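Local atomic coordinates of nucleoporin nup120 (Schizosaccharomyces pombe, PDB entry 4GQ2), a protein that forms part of the structural framework of the nuclear pore complex and can take part in docking transiently associated nuclear transport factors. Residues A[190-198]-A[206-214]; A[128-136]-A[171-182]. All coordinates share one frame; numbering follows the deposited sequence.

Interaction 1: A[190-198]-A[206-214]; sequences NGGLTKIIL and YEQHIDDSS
Ile197 lies across the ring of Tyr206 in an antiparallel hairpin pair, and its side chain can be followed atom by atom. CB sits over one face of the ring, 4.2 Å from the centroid of Tyr206 and displaced toward the rim, a CH-pi contact. From CB the branches diverge. CG2, opposite the backbone N, comes 3.9 Å from Tyr206 CE1. CG1, turned beside the backbone N (chi1 -56°), carries CD1 across the same face toward the opposite edge, where CD1 of Ile197 is 3.7 Å from CE2 of Tyr206. CD1 then reaches past the ring to lie 3.8 Å from CG of Gln208. Beneath this packing the backbones of Ile197 and Tyr206 bond in both directions, and a second reciprocal pair joins Lys195 to Gln208. On the face shared with Ile197, the side chains of Lys195 and Gln208 run side by side: CD of Lys195 is 3.5 Å from OE1 of Gln208, while NZ and OE1 both find hydrogen-bond partners on Asn267. Further along this face, CD2 of Leu193 meets CG2 of Ile210 at 3.9 Å, near Leu262 of strand 258-263. The reverse face carries a polar link. OG1 of Thr194 donates to OE2 of Glu207 at 2.7 Å, meeting the anti side of the carboxylate 17° out of its plane. Ser167 OG, from a loop, shares a hydrogen bond with the same OE2. The contact thus joins the last two strands of a four-stranded sheet in the beta-propeller domain by unlike chemistry on its two faces: apolar stems with amide and ammonium ends tied to Asn267 on one, and on the other a carboxylate oxygen gripped by two hydroxyls, probably easing its negative charge.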
# COMPACT_ATOMS: atom_id res chain seq x y z
N ASN A 190 -3.92 9.32 50.53
CA ASN A 190 -3.38 9.75 51.82
C ASN A 190 -3.29 8.60 52.84
O ASN A 190 -2.94 8.82 54.00
CB ASN A 190 -4.17 10.94 52.39
CG ASN A 190 -4.16 12.15 51.47
OD1 ASN A 190 -4.75 12.13 50.39
ND2 ASN A 190 -3.50 13.21 51.89
N GLY A 191 -3.60 7.39 52.39
CA GLY A 191 -3.55 6.20 53.25
C GLY A 191 -4.89 5.52 53.38
O GLY A 191 -5.94 6.17 53.31
N GLY A 192 -4.86 4.20 53.58
CA GLY A 192 -6.09 3.42 53.72
C GLY A 192 -6.43 2.53 52.54
O GLY A 192 -5.88 2.68 51.44
N LEU A 193 -7.36 1.61 52.76
CA LEU A 193 -7.72 0.59 51.78
C LEU A 193 -9.13 0.06 52.03
O LEU A 193 -9.46 -0.38 53.13
CB LEU A 193 -6.71 -0.56 51.83
CG LEU A 193 -6.86 -1.74 50.87
CD1 LEU A 193 -6.31 -1.41 49.49
CD2 LEU A 193 -6.17 -2.97 51.43
N THR A 194 -9.96 0.10 50.98
CA THR A 194 -11.33 -0.38 51.06
C THR A 194 -11.56 -1.59 50.15
O THR A 194 -10.89 -1.74 49.13
CB THR A 194 -12.35 0.73 50.71
OG1 THR A 194 -13.68 0.23 50.88
CG2 THR A 194 -12.19 1.21 49.28
N LYS A 195 -12.49 -2.45 50.54
CA LYS A 195 -12.98 -3.49 49.65
C LYS A 195 -14.43 -3.18 49.31
O LYS A 195 -15.31 -3.27 50.18
CB LYS A 195 -12.83 -4.89 50.26
CG LYS A 195 -13.18 -6.01 49.28
CD LYS A 195 -13.31 -7.36 49.97
CE LYS A 195 -11.97 -8.05 50.12
NZ LYS A 195 -12.09 -9.34 50.86
N ILE A 196 -14.67 -2.81 48.06
CA ILE A 196 -16.02 -2.57 47.58
C ILE A 196 -16.60 -3.89 47.05
O ILE A 196 -16.04 -4.49 46.15
CB ILE A 196 -16.05 -1.48 46.49
CG1 ILE A 196 -15.46 -0.17 47.05
CG2 ILE A 196 -17.46 -1.27 45.96
CD1 ILE A 196 -15.06 0.84 46.00
N ILE A 197 -17.72 -4.32 47.65
CA ILE A 197 -18.39 -5.56 47.24
C ILE A 197 -19.77 -5.24 46.66
O ILE A 197 -20.60 -4.63 47.33
CB ILE A 197 -18.55 -6.58 48.39
CG1 ILE A 197 -17.19 -6.92 49.03
CG2 ILE A 197 -19.22 -7.87 47.91
CD1 ILE A 197 -16.93 -6.18 50.32
N LEU A 198 -19.99 -5.67 45.42
CA LEU A 198 -21.20 -5.33 44.69
C LEU A 198 -22.13 -6.52 44.55
O LEU A 198 -21.69 -7.67 44.49
CB LEU A 198 -20.85 -4.80 43.29
CG LEU A 198 -19.65 -3.87 43.12
CD1 LEU A 198 -19.09 -4.02 41.72
CD2 LEU A 198 -20.00 -2.43 43.42
N TYR A 206 -21.88 -2.71 49.30
CA TYR A 206 -21.33 -2.33 50.59
C TYR A 206 -19.80 -2.38 50.59
O TYR A 206 -19.19 -2.94 49.67
CB TYR A 206 -21.91 -3.20 51.71
CG TYR A 206 -21.41 -4.62 51.73
CD1 TYR A 206 -22.00 -5.60 50.93
CD2 TYR A 206 -20.36 -5.00 52.57
CE1 TYR A 206 -21.54 -6.91 50.95
CE2 TYR A 206 -19.90 -6.31 52.59
CZ TYR A 206 -20.50 -7.26 51.79
OH TYR A 206 -20.05 -8.56 51.81
N GLU A 207 -19.19 -1.79 51.61
CA GLU A 207 -17.72 -1.75 51.72
C GLU A 207 -17.22 -2.59 52.90
O GLU A 207 -18.00 -3.00 53.76
CB GLU A 207 -17.21 -0.31 51.85
CG GLU A 207 -17.90 0.70 50.95
CD GLU A 207 -17.08 1.95 50.73
OE1 GLU A 207 -17.65 3.06 50.81
OE2 GLU A 207 -15.86 1.82 50.48
N GLN A 208 -15.92 -2.84 52.91
CA GLN A 208 -15.24 -3.40 54.08
C GLN A 208 -13.97 -2.59 54.36
O GLN A 208 -13.09 -2.48 53.50
CB GLN A 208 -14.91 -4.88 53.89
CG GLN A 208 -16.11 -5.81 54.00
CD GLN A 208 -15.76 -7.28 53.83
OE1 GLN A 208 -14.78 -7.63 53.17
NE2 GLN A 208 -16.56 -8.15 54.44
N HIS A 209 -13.91 -2.01 55.55
CA HIS A 209 -12.76 -1.25 56.02
C HIS A 209 -11.66 -2.22 56.33
O HIS A 209 -11.84 -3.13 57.14
CB HIS A 209 -13.14 -0.46 57.27
CG HIS A 209 -12.42 0.86 57.41
ND1 HIS A 209 -13.02 2.04 57.18
CD2 HIS A 209 -11.11 1.15 57.79
CE1 HIS A 209 -12.15 3.04 57.39
NE2 HIS A 209 -10.98 2.50 57.76
N ILE A 210 -10.51 -2.07 55.67
CA ILE A 210 -9.37 -2.94 55.91
C ILE A 210 -8.33 -2.21 56.76
O ILE A 210 -7.92 -1.09 56.43
CB ILE A 210 -8.76 -3.49 54.60
CG1 ILE A 210 -9.75 -4.45 53.92
CG2 ILE A 210 -7.44 -4.19 54.86
CD1 ILE A 210 -9.38 -4.84 52.51
N ASP A 211 -7.92 -2.85 57.85
CA ASP A 211 -7.17 -2.20 58.92
C ASP A 211 -5.65 -2.30 58.81
O ASP A 211 -4.93 -1.82 59.69
CB ASP A 211 -7.64 -2.73 60.28
CG ASP A 211 -9.08 -2.36 60.58
OD1 ASP A 211 -9.39 -1.15 60.57
OD2 ASP A 211 -9.90 -3.27 60.84
N ASP A 212 -5.16 -2.91 57.72
CA ASP A 212 -3.73 -3.14 57.51
C ASP A 212 -3.06 -3.73 58.76
O ASP A 212 -2.05 -3.21 59.24
CB ASP A 212 -3.01 -1.85 57.06
CG ASP A 212 -3.23 -1.53 55.59
OD1 ASP A 212 -3.81 -2.35 54.86
OD2 ASP A 212 -2.81 -0.43 55.16
N SER A 213 -3.64 -4.81 59.27
CA SER A 213 -3.27 -5.38 60.57
C SER A 213 -1.94 -6.15 60.57
O SER A 213 -1.91 -7.36 60.82
CB SER A 213 -4.41 -6.25 61.11
OG SER A 213 -4.76 -7.28 60.20
N SER A 214 -0.86 -5.44 60.29
CA SER A 214 0.49 -6.00 60.33
C SER A 214 1.04 -5.96 61.76
O SER A 214 1.79 -5.05 62.13
CB SER A 214 1.41 -5.24 59.36
OG SER A 214 1.40 -3.85 59.62

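Interaction 2: A[128-136]-A[171-182]; sequences IIYAITHAR and QKPDLMAAISTS
Tyr130 and Met176 meet between two facing sheets, the methionine methyl CE resting 3.6 Å from Tyr130 CB. Ile132 slides past Met176 in the opposite direction, so that its CD1 also lies 3.6 Å from CE of Met176; the methyl is lodged between the two residues because the methionine chain bends at its last torsion (chi3 72°). The Tyr130 ring extends back toward the Ile128 end of its strand. It approaches Ala178, whose CB is 3.9 Å from CE2 of the tyrosine, and its hydroxyl donates to the carbonyl of Ser180, with 2.6 Å between OH of Tyr130 and O of Ser180. That oxygen lies at the ring edge, in its plane, whereas the donor stands 27° off the carbonyl plane. Ile128 CG2 lies over one face of the ring, and CD1 of Ile128 touches CG2 of Thr181 where the two side chains cross at about a right angle. At the opposite end Arg136 lays the flat of its guanidinium against Lys172, whose CA is centred over one face, 3.8 Å above the plane. The arginine's extended stem passes across the proline ring, CD of Arg136 being 3.7 Å from CD of Pro173, while NH1 is hydrogen-bonded to the carbonyl of Phe168. Strands 128-133 and 173-178 run nearly antiparallel at 164°, their axes come within 9.0 Å at closest approach, and they belong to different four-stranded antiparallel sheets. They meet through side chains rather than backbone ladders, as do the faces of neighbouring blades in a beta propeller.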
# COMPACT_ATOMS: atom_id res chain seq x y z
N ILE A 128 -15.71 -7.87 32.50
CA ILE A 128 -16.14 -6.74 33.33
C ILE A 128 -15.05 -5.67 33.37
O ILE A 128 -13.86 -5.99 33.46
CB ILE A 128 -16.49 -7.23 34.76
CG1 ILE A 128 -17.96 -7.62 34.85
CG2 ILE A 128 -16.18 -6.18 35.82
CD1 ILE A 128 -18.27 -9.02 34.35
N ILE A 129 -15.45 -4.40 33.28
CA ILE A 129 -14.53 -3.29 33.55
C ILE A 129 -14.98 -2.46 34.75
O ILE A 129 -16.12 -1.99 34.80
CB ILE A 129 -14.36 -2.35 32.34
CG1 ILE A 129 -14.01 -3.13 31.08
CG2 ILE A 129 -13.28 -1.30 32.63
CD1 ILE A 129 -14.29 -2.35 29.82
N TYR A 130 -14.08 -2.30 35.72
CA TYR A 130 -14.22 -1.32 36.78
C TYR A 130 -13.49 -0.05 36.36
O TYR A 130 -12.32 -0.10 35.99
CB TYR A 130 -13.59 -1.82 38.08
CG TYR A 130 -14.17 -3.09 38.65
CD1 TYR A 130 -15.30 -3.06 39.47
CD2 TYR A 130 -13.56 -4.32 38.40
CE1 TYR A 130 -15.82 -4.23 40.00
CE2 TYR A 130 -14.08 -5.49 38.93
CZ TYR A 130 -15.21 -5.44 39.73
OH TYR A 130 -15.71 -6.61 40.26
N ALA A 131 -14.18 1.09 36.43
CA ALA A 131 -13.60 2.39 36.11
C ALA A 131 -13.98 3.45 37.14
O ALA A 131 -15.14 3.55 37.53
CB ALA A 131 -14.00 2.83 34.72
N ILE A 132 -12.99 4.22 37.57
CA ILE A 132 -13.19 5.33 38.50
C ILE A 132 -12.73 6.62 37.85
O ILE A 132 -11.63 6.71 37.30
CB ILE A 132 -12.45 5.10 39.84
CG1 ILE A 132 -13.03 3.89 40.59
CG2 ILE A 132 -12.53 6.35 40.72
CD1 ILE A 132 -12.12 3.29 41.64
N THR A 133 -13.60 7.62 37.92
CA THR A 133 -13.32 8.90 37.30
C THR A 133 -12.79 9.88 38.34
O THR A 133 -12.79 9.59 39.53
CB THR A 133 -14.59 9.45 36.60
OG1 THR A 133 -15.63 9.61 37.57
CG2 THR A 133 -15.05 8.47 35.53
N HIS A 134 -12.32 11.04 37.88
CA HIS A 134 -11.82 12.09 38.76
C HIS A 134 -12.91 12.62 39.67
O HIS A 134 -12.63 13.17 40.74
CB HIS A 134 -11.18 13.22 37.95
CG HIS A 134 -10.60 14.34 38.80
ND1 HIS A 134 -11.27 15.48 39.05
CD2 HIS A 134 -9.38 14.44 39.47
CE1 HIS A 134 -10.52 16.28 39.84
NE2 HIS A 134 -9.37 15.64 40.09
N ALA A 135 -14.16 12.43 39.26
CA ALA A 135 -15.32 12.83 40.06
C ALA A 135 -15.65 11.80 41.13
O ALA A 135 -16.51 12.04 41.98
CB ALA A 135 -16.52 13.07 39.17
N ARG A 136 -14.97 10.67 41.07
CA ARG A 136 -15.02 9.61 42.09
C ARG A 136 -16.26 8.73 42.03
O ARG A 136 -16.65 8.15 43.05
CB ARG A 136 -14.82 10.16 43.50
CG ARG A 136 -13.40 10.63 43.78
CD ARG A 136 -13.29 11.18 45.19
NE ARG A 136 -12.18 12.12 45.30
CZ ARG A 136 -11.76 12.65 46.44
NH1 ARG A 136 -12.34 12.32 47.59
NH2 ARG A 136 -10.75 13.51 46.43
N GLN A 171 -11.97 10.49 51.08
CA GLN A 171 -10.67 9.94 50.73
C GLN A 171 -10.53 9.87 49.21
O GLN A 171 -11.51 9.63 48.50
CB GLN A 171 -10.51 8.56 51.38
CG GLN A 171 -10.56 8.58 52.91
CD GLN A 171 -10.71 7.19 53.53
OE1 GLN A 171 -11.68 6.48 53.26
NE2 GLN A 171 -9.76 6.81 54.37
N LYS A 172 -9.32 10.09 48.71
CA LYS A 172 -9.07 10.09 47.26
C LYS A 172 -8.58 8.73 46.75
O LYS A 172 -7.49 8.30 47.12
CB LYS A 172 -8.09 11.20 46.87
CG LYS A 172 -8.04 11.49 45.38
CD LYS A 172 -7.14 12.67 45.07
CE LYS A 172 -7.13 12.97 43.58
NZ LYS A 172 -6.40 14.23 43.29
N PRO A 173 -9.39 8.06 45.90
CA PRO A 173 -9.02 6.75 45.36
C PRO A 173 -7.78 6.87 44.50
O PRO A 173 -7.64 7.84 43.74
CB PRO A 173 -10.24 6.35 44.51
CG PRO A 173 -11.36 7.20 45.01
CD PRO A 173 -10.70 8.50 45.38
N ASP A 174 -6.87 5.91 44.63
CA ASP A 174 -5.55 6.01 44.03
C ASP A 174 -5.18 4.79 43.18
O ASP A 174 -4.82 4.93 42.01
CB ASP A 174 -4.51 6.25 45.12
CG ASP A 174 -3.19 6.75 44.57
OD1 ASP A 174 -3.18 7.75 43.81
OD2 ASP A 174 -2.15 6.14 44.90
N LEU A 175 -5.25 3.61 43.77
CA LEU A 175 -4.94 2.38 43.05
C LEU A 175 -6.07 1.37 43.19
O LEU A 175 -6.79 1.37 44.19
CB LEU A 175 -3.62 1.78 43.53
CG LEU A 175 -2.33 2.59 43.33
CD1 LEU A 175 -1.20 2.03 44.18
CD2 LEU A 175 -1.91 2.65 41.87
N MET A 176 -6.24 0.53 42.17
CA MET A 176 -7.27 -0.50 42.16
C MET A 176 -6.66 -1.88 41.93
O MET A 176 -5.60 -2.01 41.32
CB MET A 176 -8.30 -0.26 41.05
CG MET A 176 -8.86 1.14 40.96
SD MET A 176 -9.70 1.39 39.38
CE MET A 176 -11.19 0.43 39.58
N ALA A 177 -7.36 -2.90 42.43
CA ALA A 177 -7.08 -4.28 42.05
C ALA A 177 -8.37 -5.08 42.13
O ALA A 177 -8.88 -5.36 43.22
CB ALA A 177 -6.00 -4.89 42.94
N ALA A 178 -8.91 -5.43 40.96
CA ALA A 178 -10.06 -6.31 40.85
C ALA A 178 -9.78 -7.62 41.57
O ALA A 178 -8.73 -8.23 41.38
CB ALA A 178 -10.39 -6.56 39.39
N ILE A 179 -10.72 -8.05 42.41
CA ILE A 179 -10.58 -9.32 43.13
C ILE A 179 -11.37 -10.39 42.39
O ILE A 179 -10.98 -11.56 42.36
CB ILE A 179 -11.06 -9.18 44.60
CG1 ILE A 179 -10.17 -8.19 45.37
CG2 ILE A 179 -11.13 -10.54 45.30
CD1 ILE A 179 -8.68 -8.40 45.21
N SER A 180 -12.48 -9.97 41.79
CA SER A 180 -13.43 -10.84 41.12
C SER A 180 -14.40 -10.00 40.30
O SER A 180 -14.25 -8.78 40.20
CB SER A 180 -14.21 -11.66 42.15
OG SER A 180 -15.06 -10.82 42.91
N THR A 181 -15.42 -10.66 39.75
CA THR A 181 -16.46 -9.99 38.99
C THR A 181 -17.43 -9.20 39.87
O THR A 181 -18.33 -8.54 39.36
CB THR A 181 -17.26 -10.97 38.11
OG1 THR A 181 -17.45 -12.21 38.80
CG2 THR A 181 -16.53 -11.22 36.80
N SER A 182 -17.24 -9.25 41.18
CA SER A 182 -18.11 -8.52 42.10
C SER A 182 -17.34 -7.81 43.21
O SER A 182 -17.91 -7.00 43.95
CB SER A 182 -19.17 -9.45 42.69
OG SER A 182 -18.57 -10.45 43.50

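How the interactions relate
From the N terminus, strand 126-133 is the second strand of a four-stranded sheet that begins with 115-121 and ends with 160-163. The chain then enters the next four-stranded sheet at 173-178, and interaction 2 closes this excursion of 34 residues by setting one sheet against the other. Strands 183-188, 193-199 and 204-210 follow in order, and interaction 1 closes a hairpin with only seven residues between its segments. The two contacts are in series, neither nested nor crossed. Their centres lie about 13 Å apart, and the two contacts touch: Leu198 N probably bonds to Ser182 O, and Leu198 CD1 packs on Tyr130 CE1. Together they bind one propeller sheet internally and to its predecessor.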